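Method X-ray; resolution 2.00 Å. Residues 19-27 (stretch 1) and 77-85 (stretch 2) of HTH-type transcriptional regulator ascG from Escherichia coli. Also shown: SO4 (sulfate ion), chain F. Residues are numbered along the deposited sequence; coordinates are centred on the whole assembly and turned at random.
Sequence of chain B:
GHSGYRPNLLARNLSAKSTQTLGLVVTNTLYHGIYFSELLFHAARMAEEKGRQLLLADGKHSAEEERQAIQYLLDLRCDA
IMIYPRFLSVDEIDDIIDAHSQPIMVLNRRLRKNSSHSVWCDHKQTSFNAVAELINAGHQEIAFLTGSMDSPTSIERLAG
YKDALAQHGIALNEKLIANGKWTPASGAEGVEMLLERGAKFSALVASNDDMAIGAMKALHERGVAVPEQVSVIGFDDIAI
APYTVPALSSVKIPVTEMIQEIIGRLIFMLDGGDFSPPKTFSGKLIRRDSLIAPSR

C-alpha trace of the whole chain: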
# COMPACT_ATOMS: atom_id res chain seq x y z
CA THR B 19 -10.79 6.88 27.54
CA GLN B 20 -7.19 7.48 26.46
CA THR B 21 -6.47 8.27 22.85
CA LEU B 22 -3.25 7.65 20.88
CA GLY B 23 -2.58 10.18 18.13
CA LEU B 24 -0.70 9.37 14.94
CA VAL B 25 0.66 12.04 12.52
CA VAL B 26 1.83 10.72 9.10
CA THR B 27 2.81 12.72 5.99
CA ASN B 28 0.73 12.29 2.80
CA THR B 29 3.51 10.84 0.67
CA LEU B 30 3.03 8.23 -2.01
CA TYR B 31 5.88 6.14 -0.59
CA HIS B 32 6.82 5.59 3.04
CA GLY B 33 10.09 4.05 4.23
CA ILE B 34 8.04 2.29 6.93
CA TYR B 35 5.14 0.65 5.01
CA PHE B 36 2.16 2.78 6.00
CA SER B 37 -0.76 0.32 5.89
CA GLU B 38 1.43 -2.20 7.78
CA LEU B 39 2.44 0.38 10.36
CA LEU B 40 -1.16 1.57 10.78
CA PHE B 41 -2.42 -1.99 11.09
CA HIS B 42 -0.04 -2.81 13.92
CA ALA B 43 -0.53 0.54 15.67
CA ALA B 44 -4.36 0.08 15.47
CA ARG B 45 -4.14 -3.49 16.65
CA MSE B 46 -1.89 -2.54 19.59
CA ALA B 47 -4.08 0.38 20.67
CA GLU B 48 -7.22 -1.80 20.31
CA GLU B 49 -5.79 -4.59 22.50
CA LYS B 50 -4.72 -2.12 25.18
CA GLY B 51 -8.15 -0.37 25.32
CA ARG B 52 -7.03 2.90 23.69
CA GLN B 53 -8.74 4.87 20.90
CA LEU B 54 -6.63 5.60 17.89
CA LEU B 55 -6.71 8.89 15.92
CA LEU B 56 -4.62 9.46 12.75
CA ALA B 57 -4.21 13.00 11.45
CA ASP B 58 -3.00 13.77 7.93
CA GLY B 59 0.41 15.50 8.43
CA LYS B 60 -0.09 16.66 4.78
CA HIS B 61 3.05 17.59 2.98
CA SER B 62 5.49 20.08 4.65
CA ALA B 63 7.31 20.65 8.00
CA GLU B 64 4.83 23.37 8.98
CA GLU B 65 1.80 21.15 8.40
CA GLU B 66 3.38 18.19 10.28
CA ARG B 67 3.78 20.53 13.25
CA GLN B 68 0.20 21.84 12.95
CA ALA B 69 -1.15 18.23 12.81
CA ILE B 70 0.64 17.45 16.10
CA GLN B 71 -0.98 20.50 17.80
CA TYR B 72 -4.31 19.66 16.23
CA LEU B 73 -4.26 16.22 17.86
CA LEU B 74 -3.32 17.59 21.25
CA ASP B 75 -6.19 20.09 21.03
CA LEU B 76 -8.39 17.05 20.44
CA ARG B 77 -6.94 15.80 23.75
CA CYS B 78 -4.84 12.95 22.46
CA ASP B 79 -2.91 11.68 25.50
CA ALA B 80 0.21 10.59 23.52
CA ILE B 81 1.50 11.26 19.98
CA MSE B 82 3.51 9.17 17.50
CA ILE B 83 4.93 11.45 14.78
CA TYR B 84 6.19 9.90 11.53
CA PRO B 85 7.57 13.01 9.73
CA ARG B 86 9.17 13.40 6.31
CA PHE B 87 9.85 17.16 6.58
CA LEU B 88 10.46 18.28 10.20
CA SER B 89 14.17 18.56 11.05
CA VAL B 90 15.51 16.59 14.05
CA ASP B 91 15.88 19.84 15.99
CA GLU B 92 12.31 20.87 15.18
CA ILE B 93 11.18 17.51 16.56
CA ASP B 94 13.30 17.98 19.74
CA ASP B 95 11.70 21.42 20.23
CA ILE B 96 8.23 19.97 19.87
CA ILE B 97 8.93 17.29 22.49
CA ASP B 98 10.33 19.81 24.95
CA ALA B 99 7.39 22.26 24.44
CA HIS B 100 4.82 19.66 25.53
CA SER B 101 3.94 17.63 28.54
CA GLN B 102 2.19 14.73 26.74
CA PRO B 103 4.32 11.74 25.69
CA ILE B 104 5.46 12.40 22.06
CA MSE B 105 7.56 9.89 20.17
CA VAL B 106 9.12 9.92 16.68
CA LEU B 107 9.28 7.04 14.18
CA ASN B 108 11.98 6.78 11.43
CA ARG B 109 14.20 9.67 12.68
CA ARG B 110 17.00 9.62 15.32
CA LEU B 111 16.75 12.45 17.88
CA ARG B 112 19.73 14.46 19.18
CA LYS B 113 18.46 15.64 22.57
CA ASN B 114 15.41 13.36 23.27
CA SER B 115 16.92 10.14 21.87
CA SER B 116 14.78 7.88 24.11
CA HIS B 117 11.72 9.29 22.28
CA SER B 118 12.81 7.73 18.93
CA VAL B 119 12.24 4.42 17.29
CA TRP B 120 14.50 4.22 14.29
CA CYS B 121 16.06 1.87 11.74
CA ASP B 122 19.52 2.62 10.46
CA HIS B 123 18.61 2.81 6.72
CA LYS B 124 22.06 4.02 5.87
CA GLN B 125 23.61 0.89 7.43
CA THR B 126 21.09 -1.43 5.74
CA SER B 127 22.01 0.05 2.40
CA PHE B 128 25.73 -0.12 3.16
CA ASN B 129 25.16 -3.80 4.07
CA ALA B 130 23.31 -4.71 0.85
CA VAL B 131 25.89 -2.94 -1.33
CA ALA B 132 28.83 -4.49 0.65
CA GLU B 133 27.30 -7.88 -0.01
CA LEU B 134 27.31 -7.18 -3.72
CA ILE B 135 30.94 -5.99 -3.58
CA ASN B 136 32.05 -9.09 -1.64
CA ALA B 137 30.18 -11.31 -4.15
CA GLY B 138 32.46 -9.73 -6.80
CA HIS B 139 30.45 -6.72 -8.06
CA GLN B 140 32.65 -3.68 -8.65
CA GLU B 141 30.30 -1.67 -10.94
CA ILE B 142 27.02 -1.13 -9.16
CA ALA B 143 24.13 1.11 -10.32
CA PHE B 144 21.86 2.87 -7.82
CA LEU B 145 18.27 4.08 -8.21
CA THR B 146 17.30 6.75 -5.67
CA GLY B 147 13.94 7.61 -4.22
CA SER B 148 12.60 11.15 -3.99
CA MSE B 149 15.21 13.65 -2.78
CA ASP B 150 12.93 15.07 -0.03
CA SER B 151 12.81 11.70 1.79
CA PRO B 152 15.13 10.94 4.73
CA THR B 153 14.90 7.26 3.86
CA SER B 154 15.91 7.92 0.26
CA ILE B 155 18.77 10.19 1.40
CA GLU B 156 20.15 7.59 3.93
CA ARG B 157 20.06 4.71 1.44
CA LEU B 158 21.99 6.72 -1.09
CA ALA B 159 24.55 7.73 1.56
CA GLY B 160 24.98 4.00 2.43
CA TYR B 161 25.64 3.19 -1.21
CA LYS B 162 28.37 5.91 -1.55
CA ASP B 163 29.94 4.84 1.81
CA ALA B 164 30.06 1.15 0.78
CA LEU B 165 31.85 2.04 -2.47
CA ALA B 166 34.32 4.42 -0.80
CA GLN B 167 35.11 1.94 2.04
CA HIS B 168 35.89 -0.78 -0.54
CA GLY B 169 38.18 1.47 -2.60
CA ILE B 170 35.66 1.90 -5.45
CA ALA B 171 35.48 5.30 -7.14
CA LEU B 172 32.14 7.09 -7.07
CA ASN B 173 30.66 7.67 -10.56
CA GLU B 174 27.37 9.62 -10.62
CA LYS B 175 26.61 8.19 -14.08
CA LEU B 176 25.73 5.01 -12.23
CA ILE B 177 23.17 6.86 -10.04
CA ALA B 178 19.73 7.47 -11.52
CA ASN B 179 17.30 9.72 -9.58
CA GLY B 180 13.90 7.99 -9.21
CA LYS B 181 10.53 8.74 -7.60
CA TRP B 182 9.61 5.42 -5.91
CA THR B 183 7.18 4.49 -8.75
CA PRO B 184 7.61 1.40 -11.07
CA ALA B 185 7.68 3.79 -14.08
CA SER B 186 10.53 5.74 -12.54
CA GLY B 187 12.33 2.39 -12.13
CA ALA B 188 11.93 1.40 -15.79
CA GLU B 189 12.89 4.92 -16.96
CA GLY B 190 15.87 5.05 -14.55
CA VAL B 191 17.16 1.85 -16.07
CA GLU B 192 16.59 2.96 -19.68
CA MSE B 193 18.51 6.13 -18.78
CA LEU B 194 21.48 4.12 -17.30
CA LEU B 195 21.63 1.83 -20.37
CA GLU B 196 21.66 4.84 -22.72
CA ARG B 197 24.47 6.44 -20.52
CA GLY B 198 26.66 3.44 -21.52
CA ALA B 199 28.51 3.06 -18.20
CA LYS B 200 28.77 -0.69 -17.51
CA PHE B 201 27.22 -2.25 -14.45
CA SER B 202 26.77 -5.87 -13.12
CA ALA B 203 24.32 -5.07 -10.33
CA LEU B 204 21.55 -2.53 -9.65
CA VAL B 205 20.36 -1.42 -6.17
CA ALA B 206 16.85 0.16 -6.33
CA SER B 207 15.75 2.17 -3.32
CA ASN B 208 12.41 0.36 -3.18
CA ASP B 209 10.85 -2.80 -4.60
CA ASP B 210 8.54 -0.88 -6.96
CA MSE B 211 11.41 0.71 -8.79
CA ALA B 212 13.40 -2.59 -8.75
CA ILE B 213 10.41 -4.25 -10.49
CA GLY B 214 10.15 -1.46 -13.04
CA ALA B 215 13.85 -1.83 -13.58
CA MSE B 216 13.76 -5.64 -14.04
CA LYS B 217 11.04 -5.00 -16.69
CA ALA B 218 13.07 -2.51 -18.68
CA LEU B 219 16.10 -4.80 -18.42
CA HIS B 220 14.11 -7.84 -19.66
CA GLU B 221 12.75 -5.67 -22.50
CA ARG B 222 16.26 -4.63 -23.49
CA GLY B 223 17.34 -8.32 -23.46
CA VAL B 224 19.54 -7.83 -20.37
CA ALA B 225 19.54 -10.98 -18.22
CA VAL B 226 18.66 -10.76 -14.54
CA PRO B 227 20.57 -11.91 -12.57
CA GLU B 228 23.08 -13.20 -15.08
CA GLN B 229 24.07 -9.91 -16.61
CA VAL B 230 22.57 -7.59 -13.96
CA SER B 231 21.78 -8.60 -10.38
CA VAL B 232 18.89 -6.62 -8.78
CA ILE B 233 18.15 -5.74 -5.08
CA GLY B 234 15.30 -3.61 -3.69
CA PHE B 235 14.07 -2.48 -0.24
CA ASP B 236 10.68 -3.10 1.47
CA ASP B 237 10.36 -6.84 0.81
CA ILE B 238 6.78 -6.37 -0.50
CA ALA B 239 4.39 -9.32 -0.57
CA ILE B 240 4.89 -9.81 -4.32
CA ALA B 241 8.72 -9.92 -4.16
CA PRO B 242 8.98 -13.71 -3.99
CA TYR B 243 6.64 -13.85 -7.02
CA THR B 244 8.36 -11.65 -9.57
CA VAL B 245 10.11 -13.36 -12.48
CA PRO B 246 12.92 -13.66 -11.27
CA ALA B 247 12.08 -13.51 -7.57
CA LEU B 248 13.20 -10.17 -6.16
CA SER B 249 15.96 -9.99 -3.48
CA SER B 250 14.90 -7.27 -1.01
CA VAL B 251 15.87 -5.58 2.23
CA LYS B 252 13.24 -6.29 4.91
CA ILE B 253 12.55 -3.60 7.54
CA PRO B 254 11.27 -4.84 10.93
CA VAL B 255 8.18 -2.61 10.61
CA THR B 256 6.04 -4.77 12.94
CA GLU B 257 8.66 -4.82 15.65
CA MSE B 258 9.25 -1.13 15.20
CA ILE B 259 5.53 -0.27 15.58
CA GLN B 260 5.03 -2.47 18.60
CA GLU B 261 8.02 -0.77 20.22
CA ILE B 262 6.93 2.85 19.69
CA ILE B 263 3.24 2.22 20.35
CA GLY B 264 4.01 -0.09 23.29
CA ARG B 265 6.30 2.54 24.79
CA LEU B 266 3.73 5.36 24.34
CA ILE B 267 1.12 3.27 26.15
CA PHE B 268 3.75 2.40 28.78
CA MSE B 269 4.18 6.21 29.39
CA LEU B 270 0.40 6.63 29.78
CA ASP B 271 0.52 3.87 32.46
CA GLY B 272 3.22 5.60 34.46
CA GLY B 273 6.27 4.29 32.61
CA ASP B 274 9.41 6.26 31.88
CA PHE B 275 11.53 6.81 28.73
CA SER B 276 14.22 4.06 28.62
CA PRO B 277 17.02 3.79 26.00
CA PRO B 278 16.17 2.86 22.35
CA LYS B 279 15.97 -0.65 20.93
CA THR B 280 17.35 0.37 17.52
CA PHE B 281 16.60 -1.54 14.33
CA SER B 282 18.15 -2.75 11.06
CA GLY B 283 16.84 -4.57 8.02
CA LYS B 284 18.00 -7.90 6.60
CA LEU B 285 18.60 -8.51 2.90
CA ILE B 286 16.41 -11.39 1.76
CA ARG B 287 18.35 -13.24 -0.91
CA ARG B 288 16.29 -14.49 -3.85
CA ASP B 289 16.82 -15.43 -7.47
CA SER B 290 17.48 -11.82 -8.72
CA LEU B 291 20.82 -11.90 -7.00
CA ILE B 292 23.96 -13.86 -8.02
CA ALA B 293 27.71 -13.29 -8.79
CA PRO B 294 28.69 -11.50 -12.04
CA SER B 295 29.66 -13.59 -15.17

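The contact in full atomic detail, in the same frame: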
# COMPACT_ATOMS: atom_id res chain seq x y z
N THR B 19 -11.67 7.78 28.39
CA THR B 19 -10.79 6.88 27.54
C THR B 19 -9.51 7.62 27.14
O THR B 19 -9.51 8.84 27.06
CB THR B 19 -11.52 6.36 26.25
OG1 THR B 19 -10.68 5.41 25.55
CG2 THR B 19 -11.91 7.52 25.28
N GLN B 20 -8.43 6.88 26.92
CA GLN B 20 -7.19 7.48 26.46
C GLN B 20 -7.07 7.29 24.97
O GLN B 20 -7.46 6.24 24.43
CB GLN B 20 -6.00 6.81 27.12
CG GLN B 20 -5.71 7.31 28.50
CD GLN B 20 -4.49 6.63 29.08
OE1 GLN B 20 -4.10 5.54 28.62
NE2 GLN B 20 -3.87 7.26 30.07
N THR B 21 -6.53 8.30 24.30
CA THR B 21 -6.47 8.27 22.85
C THR B 21 -5.01 8.38 22.43
O THR B 21 -4.29 9.22 22.98
CB THR B 21 -7.33 9.41 22.29
OG1 THR B 21 -8.71 9.15 22.60
CG2 THR B 21 -7.17 9.56 20.79
N LEU B 22 -4.58 7.54 21.48
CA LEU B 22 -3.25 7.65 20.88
C LEU B 22 -3.34 8.33 19.51
O LEU B 22 -4.07 7.90 18.61
CB LEU B 22 -2.62 6.26 20.65
CG LEU B 22 -1.56 5.71 21.58
CD1 LEU B 22 -1.46 4.20 21.44
CD2 LEU B 22 -0.18 6.37 21.22
N GLY B 23 -2.58 9.40 19.37
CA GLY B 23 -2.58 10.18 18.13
C GLY B 23 -1.44 9.82 17.23
O GLY B 23 -0.25 9.73 17.67
N LEU B 24 -1.73 9.64 15.94
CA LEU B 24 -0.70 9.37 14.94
C LEU B 24 -0.67 10.50 13.91
O LEU B 24 -1.73 10.92 13.44
CB LEU B 24 -1.00 8.06 14.20
CG LEU B 24 -0.61 6.74 14.86
CD1 LEU B 24 -0.55 6.78 16.39
CD2 LEU B 24 -1.54 5.61 14.37
N VAL B 25 0.53 10.99 13.57
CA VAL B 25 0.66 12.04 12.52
C VAL B 25 1.56 11.41 11.44
O VAL B 25 2.67 10.99 11.75
CB VAL B 25 1.35 13.36 13.03
CG1 VAL B 25 1.57 14.34 11.85
CG2 VAL B 25 0.48 14.05 14.01
N VAL B 26 1.10 11.34 10.20
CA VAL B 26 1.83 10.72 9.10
C VAL B 26 1.65 11.59 7.85
O VAL B 26 0.54 12.05 7.55
CB VAL B 26 1.38 9.29 8.81
CG1 VAL B 26 2.13 8.68 7.63
CG2 VAL B 26 1.56 8.41 10.06
N THR B 27 2.78 11.90 7.21
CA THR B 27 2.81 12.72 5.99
C THR B 27 2.10 12.01 4.82
O THR B 27 2.18 10.78 4.65
CB THR B 27 4.30 13.13 5.65
OG1 THR B 27 4.89 13.71 6.84
CG2 THR B 27 4.36 14.23 4.62
N ARG B 77 -7.25 16.55 22.53
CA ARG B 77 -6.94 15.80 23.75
C ARG B 77 -6.51 14.35 23.50
O ARG B 77 -6.87 13.46 24.26
CB ARG B 77 -8.10 15.81 24.79
CG ARG B 77 -7.60 15.98 26.24
CD ARG B 77 -8.64 15.53 27.29
NE ARG B 77 -9.94 16.16 27.13
CZ ARG B 77 -10.72 16.59 28.14
NH1 ARG B 77 -10.31 16.48 29.41
NH2 ARG B 77 -11.91 17.13 27.88
N CYS B 78 -5.71 14.13 22.46
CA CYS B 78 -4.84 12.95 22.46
C CYS B 78 -3.88 12.97 23.64
O CYS B 78 -3.27 14.00 23.94
CB CYS B 78 -4.05 12.82 21.16
SG CYS B 78 -5.13 12.44 19.80
N ASP B 79 -3.73 11.82 24.28
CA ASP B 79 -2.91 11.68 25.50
C ASP B 79 -1.42 11.42 25.19
O ASP B 79 -0.57 11.76 25.98
CB ASP B 79 -3.51 10.56 26.35
CG ASP B 79 -4.99 10.82 26.67
OD1 ASP B 79 -5.24 11.58 27.61
OD2 ASP B 79 -5.90 10.32 25.96
N ALA B 80 -1.14 10.83 24.02
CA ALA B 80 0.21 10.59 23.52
C ALA B 80 0.23 10.73 22.00
O ALA B 80 -0.78 10.42 21.32
CB ALA B 80 0.65 9.18 23.88
N ILE B 81 1.39 11.11 21.45
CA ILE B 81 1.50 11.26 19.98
C ILE B 81 2.65 10.42 19.41
O ILE B 81 3.75 10.38 19.98
CB ILE B 81 1.68 12.75 19.60
CG1 ILE B 81 0.57 13.61 20.24
CG2 ILE B 81 1.73 12.98 18.04
CD1 ILE B 81 -0.74 13.47 19.43
N MSE B 82 2.41 9.73 18.30
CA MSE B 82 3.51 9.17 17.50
C MSE B 82 3.61 10.02 16.25
O MSE B 82 2.67 10.06 15.47
CB MSE B 82 3.25 7.72 17.07
CG MSE B 82 4.45 7.13 16.21
SE MSE B 82 3.93 5.72 15.00
CE MSE B 82 3.04 6.89 13.65
N ILE B 83 4.76 10.69 16.04
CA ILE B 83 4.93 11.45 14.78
C ILE B 83 5.81 10.64 13.81
O ILE B 83 6.86 10.17 14.17
CB ILE B 83 5.42 12.91 15.04
CG1 ILE B 83 5.87 13.62 13.76
CG2 ILE B 83 6.60 12.95 15.98
CD1 ILE B 83 4.68 14.09 12.88
N TYR B 84 5.31 10.40 12.59
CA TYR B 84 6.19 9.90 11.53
C TYR B 84 6.41 10.99 10.42
O TYR B 84 5.63 11.09 9.50
CB TYR B 84 5.64 8.57 11.02
CG TYR B 84 6.33 7.96 9.82
CD1 TYR B 84 7.58 8.40 9.37
CD2 TYR B 84 5.68 6.93 9.11
CE1 TYR B 84 8.17 7.86 8.23
CE2 TYR B 84 6.28 6.35 8.01
CZ TYR B 84 7.54 6.81 7.59
OH TYR B 84 8.09 6.23 6.48
N PRO B 85 7.44 11.85 10.58
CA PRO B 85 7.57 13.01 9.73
C PRO B 85 8.56 12.80 8.57
O PRO B 85 9.64 12.17 8.74
CB PRO B 85 8.15 14.05 10.72
CG PRO B 85 9.00 13.28 11.59
CD PRO B 85 8.48 11.85 11.61
S SO4 F . 10.25 8.74 4.34
O1 SO4 F . 11.59 8.65 4.83
O2 SO4 F . 9.64 10.01 4.82
O3 SO4 F . 10.21 8.53 2.92
O4 SO4 F . 9.55 7.57 4.84
O HOH W 1 5.28 10.20 7.12
O HOH W 2 3.74 13.35 9.69

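Two strands of one chain lie side by side here and run parallel, with 17° between their directions. The contact is held mainly by backbone hydrogen bonds. Met82 N donates to Gly23 O at 2.7 Å, and Gly23 N donates to Ala80 O at 2.8 Å. Two residues on, Tyr84 N donates to Val25 O at 2.8 Å, and Val25 N donates to Met82 O at 3.0 Å. All four are close to straight, with angles at the hydrogen of 162° to 170°. Gly23 and Val25 therefore each use both N and O toward the partner strand. This is the usual parallel pattern, in which one residue bonds to the two residues that flank its opposite number.

At the start of the pair the ladder changes form. Asp79 N donates to Thr21 O at 3.0 Å. The carboxylate of Asp79 then takes the bond in the other direction: Thr21 N donates to Asp79 OD2 at 2.7 Å. The CA-to-CB bond of Asp79 points toward the other strand, and this brings its carboxylate to the amide of Thr21. The same oxygen lies near the preceding residue, with Asp79 OD2 3.2 Å from Gln20 CA. Ala80 N is left out of this arrangement. Ala80 N lies 3.7 Å from Thr21 O, is buried by the contact and has no partner in the model.

At the other end the strands spread, and water fills the gap. Thr27 N is 3.7 Å from Tyr84 O. Water 1 accepts from Thr27 N at 3.0 Å and donates to Tyr84 O at 2.6 Å, so it bridges the two backbones. Water 2 donates to Tyr84 O at 3.0 Å and to Thr27 OG1 at 3.1 Å, forming a second bridge. The hydroxyl of Tyr84 reaches beyond the strands, where Tyr84 OH donates to sulfate O4 at 2.6 Å. The sulfate probably comes from the crystallisation liquor.

Weaker CA-H...O contacts supplement the ladder. Ile81 CA is 3.3 Å from Gly23 O, and Leu24 CA is 3.5 Å from Met82 O.

Side chains pack on both faces of the sheet. Leu22, Leu24, Val26, Ala80, Met82 and Tyr84 share one face. There Leu22 CD2 meets Ala80 CB at 4.0 Å. Met82 is selenomethionine, and its terminal methyl CE lies 3.8 Å from Leu24 CG and 4.2 Å from Val26 CG2. It thus touches two neighbours on the same side. Val26 CG2 is also 4.2 Å from Tyr84 CB.

Val25, Ile81 and Ile83 lie on the other face. Val25 CG1 is 3.3 Å from Ile83 CD1, a tight apolar contact. Gly23 has no side chain, and the space beside it is occupied. An ideal CB on Gly23 would fall 2.7 Å from Ile81 CD1, a clash, and 3.0 Å from Cys78 SG, which is tight. Cys78 SG also packs against Thr21 CG2 at 3.7 Å. Together the two stretches bury 704 Å², both sides summed.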